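Local atomic coordinates of tripartite motif-containing protein 65 (Homo sapiens, PDB entry 7JL4), a protein that acts, as an E3 ubiquitin ligase whose B30.2 (PRY-SPRY) domain forms this chain, in innate immunity, autophagy and inflammation and restrains microRNAs by ubiquitinating TNRC6A. Residues Lys14-Pro26 against Phe178-Gln191. Residues are numbered along the deposited sequence; the frame is centred on the assembly and turned at random.
Sequences KLWQNYRNLTFDP and FWLLEGRTLTLCHQ
N21 and H190 are the closest CA pair, 5.0 Å apart, with L22 and L188 the next matched pair as the two chains run in opposite directions. This is the B30.2/SPRY beta-sandwich, where the extended chain following helix 10-15 lies along strand 185-188 and the C-terminal tail. The pairing illustrates how chains can be joined without sheet bonding: every direct hydrogen bond between them uses a side chain. The amide of N21 works in both directions, OD1 accepting from Q191 N at 2.9 Å and ND2 giving to Q191 O at 3.1 Å. Its CB also sits over the middle of the H190 imidazole, amide and ring planes stacked 17° apart. With CG anti to its carbonyl carbon (chi1 -76°), H190 brings NE2 to L22 O, a nearly straight bond of 2.8 Å in the ring plane. Y19 presents one ring face to Q191 CG, while its OH donates to C189 O at 2.7 Å from above the carbonyl plane. A phenylalanine here could still cover Q191, but C189 O would probably lose its direct bond across the contact and keep just the water that donates to it and also bridges R20 O and L22 N. Beyond Y19, the Q191 amide stacks on the indole of W16, whose NE1 bonds E76. Toward the sandwich interior the contact turns apolar. F24, also touching V42 of strand 41-44, directs its edge at the F178 face in an offset T-shaped pair, planes 82° apart, and L188 CD1 lies 3.6 Å from the centroid of the F24 ring, over its face.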
loop_
_atom_site.group_PDB
_atom_site.type_symbol
_atom_site.label_atom_id
_atom_site.label_comp_id
_atom_site.label_asym_id
_atom_site.label_seq_id
_atom_site.Cartn_x
_atom_site.Cartn_y
_atom_site.Cartn_z
ATOM N N LYS A 14 9.729 7.904 16.270
ATOM C CA LYS A 14 9.078 9.186 16.011
ATOM C C LYS A 14 7.950 9.034 14.996
ATOM O O LYS A 14 6.881 9.630 15.156
ATOM C CB LYS A 14 10.102 10.213 15.528
ATOM C CG LYS A 14 9.518 11.558 15.143
ATOM C CD LYS A 14 10.595 12.496 14.627
ATOM C CE LYS A 14 10.021 13.547 13.683
ATOM N NZ LYS A 14 10.690 14.875 13.859
ATOM N N LEU A 15 8.165 8.227 13.953
ATOM C CA LEU A 15 7.107 7.976 12.975
ATOM C C LEU A 15 5.881 7.356 13.633
ATOM O O LEU A 15 4.733 7.686 13.280
ATOM C CB LEU A 15 7.627 7.054 11.867
ATOM C CG LEU A 15 8.641 7.647 10.925
ATOM C CD1 LEU A 15 9.290 6.551 10.051
ATOM C CD2 LEU A 15 7.917 8.669 10.086
ATOM N N TRP A 16 6.109 6.449 14.594
ATOM C CA TRP A 16 5.027 5.752 15.271
ATOM C C TRP A 16 4.162 6.682 16.103
ATOM O O TRP A 16 3.112 6.248 16.574
ATOM C CB TRP A 16 5.560 4.663 16.213
ATOM C CG TRP A 16 6.095 3.421 15.561
ATOM C CD1 TRP A 16 6.246 3.163 14.208
ATOM C CD2 TRP A 16 6.563 2.261 16.247
ATOM N NE1 TRP A 16 6.771 1.898 14.034
ATOM C CE2 TRP A 16 6.969 1.328 15.273
ATOM C CE3 TRP A 16 6.666 1.916 17.608
ATOM C CZ2 TRP A 16 7.479 0.064 15.616
ATOM C CZ3 TRP A 16 7.167 0.660 17.946
ATOM C CH2 TRP A 16 7.573 -0.246 16.950
ATOM N N GLN A 17 4.585 7.923 16.339
ATOM C CA GLN A 17 3.727 8.808 17.115
ATOM C C GLN A 17 2.395 9.051 16.414
ATOM O O GLN A 17 1.408 9.392 17.078
ATOM C CB GLN A 17 4.455 10.117 17.412
ATOM C CG GLN A 17 5.720 9.876 18.283
ATOM C CD GLN A 17 5.498 8.912 19.483
ATOM O OE1 GLN A 17 4.755 9.212 20.438
ATOM N NE2 GLN A 17 6.140 7.728 19.414
ATOM N N ASN A 18 2.325 8.811 15.104
ATOM C CA ASN A 18 1.088 8.923 14.339
ATOM C C ASN A 18 0.588 7.569 13.828
ATOM O O ASN A 18 -0.119 7.506 12.815
ATOM C CB ASN A 18 1.291 9.881 13.169
ATOM C CG ASN A 18 1.749 11.249 13.613
ATOM O OD1 ASN A 18 1.089 11.925 14.403
ATOM N ND2 ASN A 18 2.912 11.654 13.130
ATOM N N TYR A 19 0.909 6.478 14.531
ATOM C CA TYR A 19 0.605 5.144 14.016
ATOM C C TYR A 19 -0.901 4.915 13.894
ATOM O O TYR A 19 -1.666 5.236 14.804
ATOM C CB TYR A 19 1.235 4.070 14.921
ATOM C CG TYR A 19 1.453 2.778 14.162
ATOM C CD1 TYR A 19 0.387 1.941 13.830
ATOM C CD2 TYR A 19 2.710 2.493 13.626
ATOM C CE1 TYR A 19 0.593 0.795 13.089
ATOM C CE2 TYR A 19 2.924 1.363 12.854
ATOM C CZ TYR A 19 1.858 0.538 12.574
ATOM O OH TYR A 19 2.045 -0.592 11.823
ATOM N N ARG A 20 -1.325 4.332 12.769
ATOM C CA ARG A 20 -2.725 3.968 12.530
ATOM C C ARG A 20 -2.853 2.478 12.225
ATOM O O ARG A 20 -2.134 1.963 11.365
ATOM C CB ARG A 20 -3.330 4.769 11.361
ATOM C CG ARG A 20 -3.150 6.285 11.424
ATOM C CD ARG A 20 -3.991 6.980 12.547
ATOM N NE ARG A 20 -3.564 8.377 12.662
ATOM C CZ ARG A 20 -3.123 8.976 13.765
ATOM N NH1 ARG A 20 -3.121 8.347 14.936
ATOM N NH2 ARG A 20 -2.731 10.239 13.700
ATOM N N ASN A 21 -3.800 1.791 12.889
ATOM C CA ASN A 21 -4.033 0.360 12.647
ATOM C C ASN A 21 -5.068 0.187 11.523
ATOM O O ASN A 21 -6.251 0.488 11.698
ATOM C CB ASN A 21 -4.472 -0.351 13.937
ATOM C CG ASN A 21 -3.361 -0.404 15.006
ATOM O OD1 ASN A 21 -2.172 -0.320 14.693
ATOM N ND2 ASN A 21 -3.756 -0.526 16.282
ATOM N N LEU A 22 -4.630 -0.310 10.369
ATOM C CA LEU A 22 -5.463 -0.418 9.177
ATOM C C LEU A 22 -6.075 -1.809 9.047
ATOM O O LEU A 22 -5.539 -2.798 9.562
ATOM C CB LEU A 22 -4.641 -0.122 7.911
ATOM C CG LEU A 22 -3.905 1.216 7.817
ATOM C CD1 LEU A 22 -3.196 1.275 6.462
ATOM C CD2 LEU A 22 -4.826 2.409 8.061
ATOM N N THR A 23 -7.209 -1.877 8.336
ATOM C CA THR A 23 -7.830 -3.152 7.966
ATOM C C THR A 23 -8.265 -3.095 6.507
ATOM O O THR A 23 -8.602 -2.027 5.993
ATOM C CB THR A 23 -9.040 -3.498 8.846
ATOM O OG1 THR A 23 -9.984 -2.424 8.813
ATOM C CG2 THR A 23 -8.626 -3.741 10.289
ATOM N N PHE A 24 -8.254 -4.248 5.838
ATOM C CA PHE A 24 -8.710 -4.297 4.450
ATOM C C PHE A 24 -10.233 -4.193 4.369
ATOM O O PHE A 24 -10.957 -4.521 5.314
ATOM C CB PHE A 24 -8.219 -5.583 3.772
ATOM C CG PHE A 24 -6.729 -5.635 3.613
ATOM C CD1 PHE A 24 -6.079 -4.752 2.755
ATOM C CD2 PHE A 24 -5.971 -6.553 4.326
ATOM C CE1 PHE A 24 -4.680 -4.803 2.598
ATOM C CE2 PHE A 24 -4.584 -6.627 4.164
ATOM C CZ PHE A 24 -3.933 -5.738 3.309
ATOM N N ASP A 25 -10.713 -3.674 3.236
ATOM C CA ASP A 25 -12.134 -3.580 2.943
ATOM C C ASP A 25 -12.513 -4.784 2.099
ATOM O O ASP A 25 -12.127 -4.843 0.922
ATOM C CB ASP A 25 -12.429 -2.273 2.195
ATOM C CG ASP A 25 -13.843 -2.190 1.642
ATOM O OD1 ASP A 25 -14.674 -3.094 1.891
ATOM O OD2 ASP A 25 -14.118 -1.203 0.911
ATOM N N PRO A 26 -13.234 -5.768 2.649
ATOM C CA PRO A 26 -13.564 -6.983 1.867
ATOM C C PRO A 26 -14.469 -6.739 0.674
ATOM O O PRO A 26 -14.442 -7.542 -0.266
ATOM C CB PRO A 26 -14.251 -7.900 2.899
ATOM C CG PRO A 26 -14.625 -7.001 4.069
ATOM C CD PRO A 26 -13.682 -5.843 4.057
ATOM N N PHE A 178 -3.697 -1.279 -2.540
ATOM C CA PHE A 178 -2.585 -2.208 -2.739
ATOM C C PHE A 178 -2.816 -3.083 -3.966
ATOM O O PHE A 178 -3.951 -3.447 -4.271
ATOM C CB PHE A 178 -2.426 -3.092 -1.496
ATOM C CG PHE A 178 -2.201 -2.304 -0.238
ATOM C CD1 PHE A 178 -0.919 -1.919 0.121
ATOM C CD2 PHE A 178 -3.269 -1.920 0.556
ATOM C CE1 PHE A 178 -0.686 -1.175 1.258
ATOM C CE2 PHE A 178 -3.063 -1.159 1.705
ATOM C CZ PHE A 178 -1.755 -0.779 2.053
ATOM N N TRP A 179 -1.718 -3.463 -4.636
ATOM C CA TRP A 179 -1.724 -4.408 -5.745
ATOM C C TRP A 179 -0.836 -5.590 -5.377
ATOM O O TRP A 179 0.220 -5.409 -4.753
ATOM C CB TRP A 179 -1.193 -3.757 -7.015
ATOM C CG TRP A 179 -0.970 -4.701 -8.172
ATOM C CD1 TRP A 179 -1.885 -5.085 -9.093
ATOM C CD2 TRP A 179 0.276 -5.324 -8.550
ATOM N NE1 TRP A 179 -1.284 -5.925 -10.046
ATOM C CE2 TRP A 179 0.038 -6.084 -9.715
ATOM C CE3 TRP A 179 1.567 -5.311 -8.005
ATOM C CZ2 TRP A 179 1.047 -6.827 -10.343
ATOM C CZ3 TRP A 179 2.568 -6.050 -8.625
ATOM C CH2 TRP A 179 2.296 -6.797 -9.783
ATOM N N LEU A 180 -1.272 -6.795 -5.741
ATOM C CA LEU A 180 -0.573 -8.028 -5.384
ATOM C C LEU A 180 -0.526 -8.969 -6.573
ATOM O O LEU A 180 -1.574 -9.372 -7.086
ATOM C CB LEU A 180 -1.263 -8.754 -4.226
ATOM C CG LEU A 180 -1.313 -8.201 -2.818
ATOM C CD1 LEU A 180 -2.417 -7.145 -2.701
ATOM C CD2 LEU A 180 -1.550 -9.389 -1.887
ATOM N N LEU A 181 0.675 -9.396 -6.942
ATOM C CA LEU A 181 0.824 -10.507 -7.870
ATOM C C LEU A 181 0.263 -11.787 -7.243
ATOM O O LEU A 181 0.097 -11.883 -6.030
ATOM C CB LEU A 181 2.294 -10.688 -8.223
ATOM C CG LEU A 181 2.517 -11.461 -9.518
ATOM C CD1 LEU A 181 1.809 -10.711 -10.613
ATOM C CD2 LEU A 181 3.994 -11.594 -9.796
ATOM N N GLU A 182 -0.049 -12.778 -8.082
ATOM C CA GLU A 182 -0.518 -14.055 -7.545
ATOM C C GLU A 182 0.537 -14.661 -6.624
ATOM O O GLU A 182 1.732 -14.647 -6.938
ATOM C CB GLU A 182 -0.836 -15.039 -8.681
ATOM C CG GLU A 182 -1.179 -16.454 -8.226
ATOM C CD GLU A 182 -1.331 -17.432 -9.390
ATOM O OE1 GLU A 182 -0.806 -18.565 -9.304
ATOM O OE2 GLU A 182 -1.976 -17.061 -10.395
ATOM N N GLY A 183 0.087 -15.217 -5.489
ATOM C CA GLY A 183 0.965 -15.853 -4.523
ATOM C C GLY A 183 1.465 -14.944 -3.407
ATOM O O GLY A 183 2.071 -15.439 -2.442
ATOM N N ARG A 184 1.240 -13.639 -3.505
ATOM C CA ARG A 184 1.791 -12.713 -2.532
ATOM C C ARG A 184 0.817 -12.536 -1.378
ATOM O O ARG A 184 -0.399 -12.616 -1.559
ATOM C CB ARG A 184 2.096 -11.352 -3.165
ATOM C CG ARG A 184 3.485 -11.264 -3.795
ATOM C CD ARG A 184 3.625 -12.237 -4.981
ATOM N NE ARG A 184 4.930 -12.101 -5.628
ATOM C CZ ARG A 184 5.431 -12.933 -6.538
ATOM N NH1 ARG A 184 4.769 -14.018 -6.932
ATOM N NH2 ARG A 184 6.631 -12.683 -7.038
ATOM N N THR A 185 1.373 -12.299 -0.191
ATOM C CA THR A 185 0.616 -11.931 1.001
ATOM C C THR A 185 1.052 -10.543 1.450
ATOM O O THR A 185 2.245 -10.233 1.426
ATOM C CB THR A 185 0.842 -12.944 2.134
ATOM O OG1 THR A 185 0.310 -14.216 1.760
ATOM C CG2 THR A 185 0.169 -12.504 3.442
ATOM N N LEU A 186 0.087 -9.694 1.838
ATOM C CA LEU A 186 0.376 -8.438 2.530
ATOM C C LEU A 186 -0.284 -8.462 3.902
ATOM O O LEU A 186 -1.442 -8.873 4.024
ATOM C CB LEU A 186 -0.134 -7.210 1.771
ATOM C CG LEU A 186 0.539 -6.816 0.450
ATOM C CD1 LEU A 186 -0.142 -5.603 -0.191
ATOM C CD2 LEU A 186 1.993 -6.496 0.704
ATOM N N THR A 187 0.453 -8.009 4.924
ATOM C CA THR A 187 -0.036 -7.941 6.303
ATOM C C THR A 187 0.039 -6.497 6.795
ATOM O O THR A 187 1.121 -5.896 6.793
ATOM C CB THR A 187 0.800 -8.853 7.205
ATOM O OG1 THR A 187 0.859 -10.174 6.631
ATOM C CG2 THR A 187 0.186 -8.917 8.596
ATOM N N LEU A 188 -1.102 -5.938 7.213
ATOM C CA LEU A 188 -1.153 -4.601 7.804
ATOM C C LEU A 188 -0.718 -4.713 9.262
ATOM O O LEU A 188 -1.393 -5.365 10.061
ATOM C CB LEU A 188 -2.564 -4.029 7.710
ATOM C CG LEU A 188 -3.162 -4.021 6.295
ATOM C CD1 LEU A 188 -4.635 -3.699 6.333
ATOM C CD2 LEU A 188 -2.449 -3.034 5.423
ATOM N N CYS A 189 0.410 -4.100 9.614
ATOM C CA CYS A 189 0.973 -4.285 10.945
ATOM C C CYS A 189 0.248 -3.371 11.919
ATOM O O CYS A 189 -0.058 -2.222 11.587
ATOM C CB CYS A 189 2.464 -3.967 10.947
ATOM S SG CYS A 189 3.434 -4.976 9.795
ATOM N N HIS A 190 -0.027 -3.879 13.118
ATOM C CA HIS A 190 -0.672 -3.079 14.152
ATOM C C HIS A 190 0.289 -2.787 15.301
ATOM O O HIS A 190 1.163 -3.600 15.626
ATOM C CB HIS A 190 -1.927 -3.772 14.687
ATOM C CG HIS A 190 -3.102 -3.688 13.765
ATOM N ND1 HIS A 190 -4.369 -4.084 14.140
ATOM C CD2 HIS A 190 -3.207 -3.248 12.489
ATOM C CE1 HIS A 190 -5.204 -3.892 13.133
ATOM N NE2 HIS A 190 -4.521 -3.387 12.118
ATOM N N GLN A 191 0.121 -1.606 15.917
ATOM C CA GLN A 191 0.915 -1.226 17.098
ATOM C C GLN A 191 0.017 -0.662 18.186
ATOM O O GLN A 191 -1.199 -0.773 18.093
ATOM C CB GLN A 191 1.985 -0.193 16.738
ATOM C CG GLN A 191 3.044 -0.663 15.758
ATOM C CD GLN A 191 4.057 -1.592 16.397
ATOM O OE1 GLN A 191 4.189 -1.641 17.632
ATOM N NE2 GLN A 191 4.788 -2.326 15.568
HETATM O O HOH W 1 4.569 -1.847 13.181
HETATM O O HOH W 2 -1.672 -0.598 10.253
#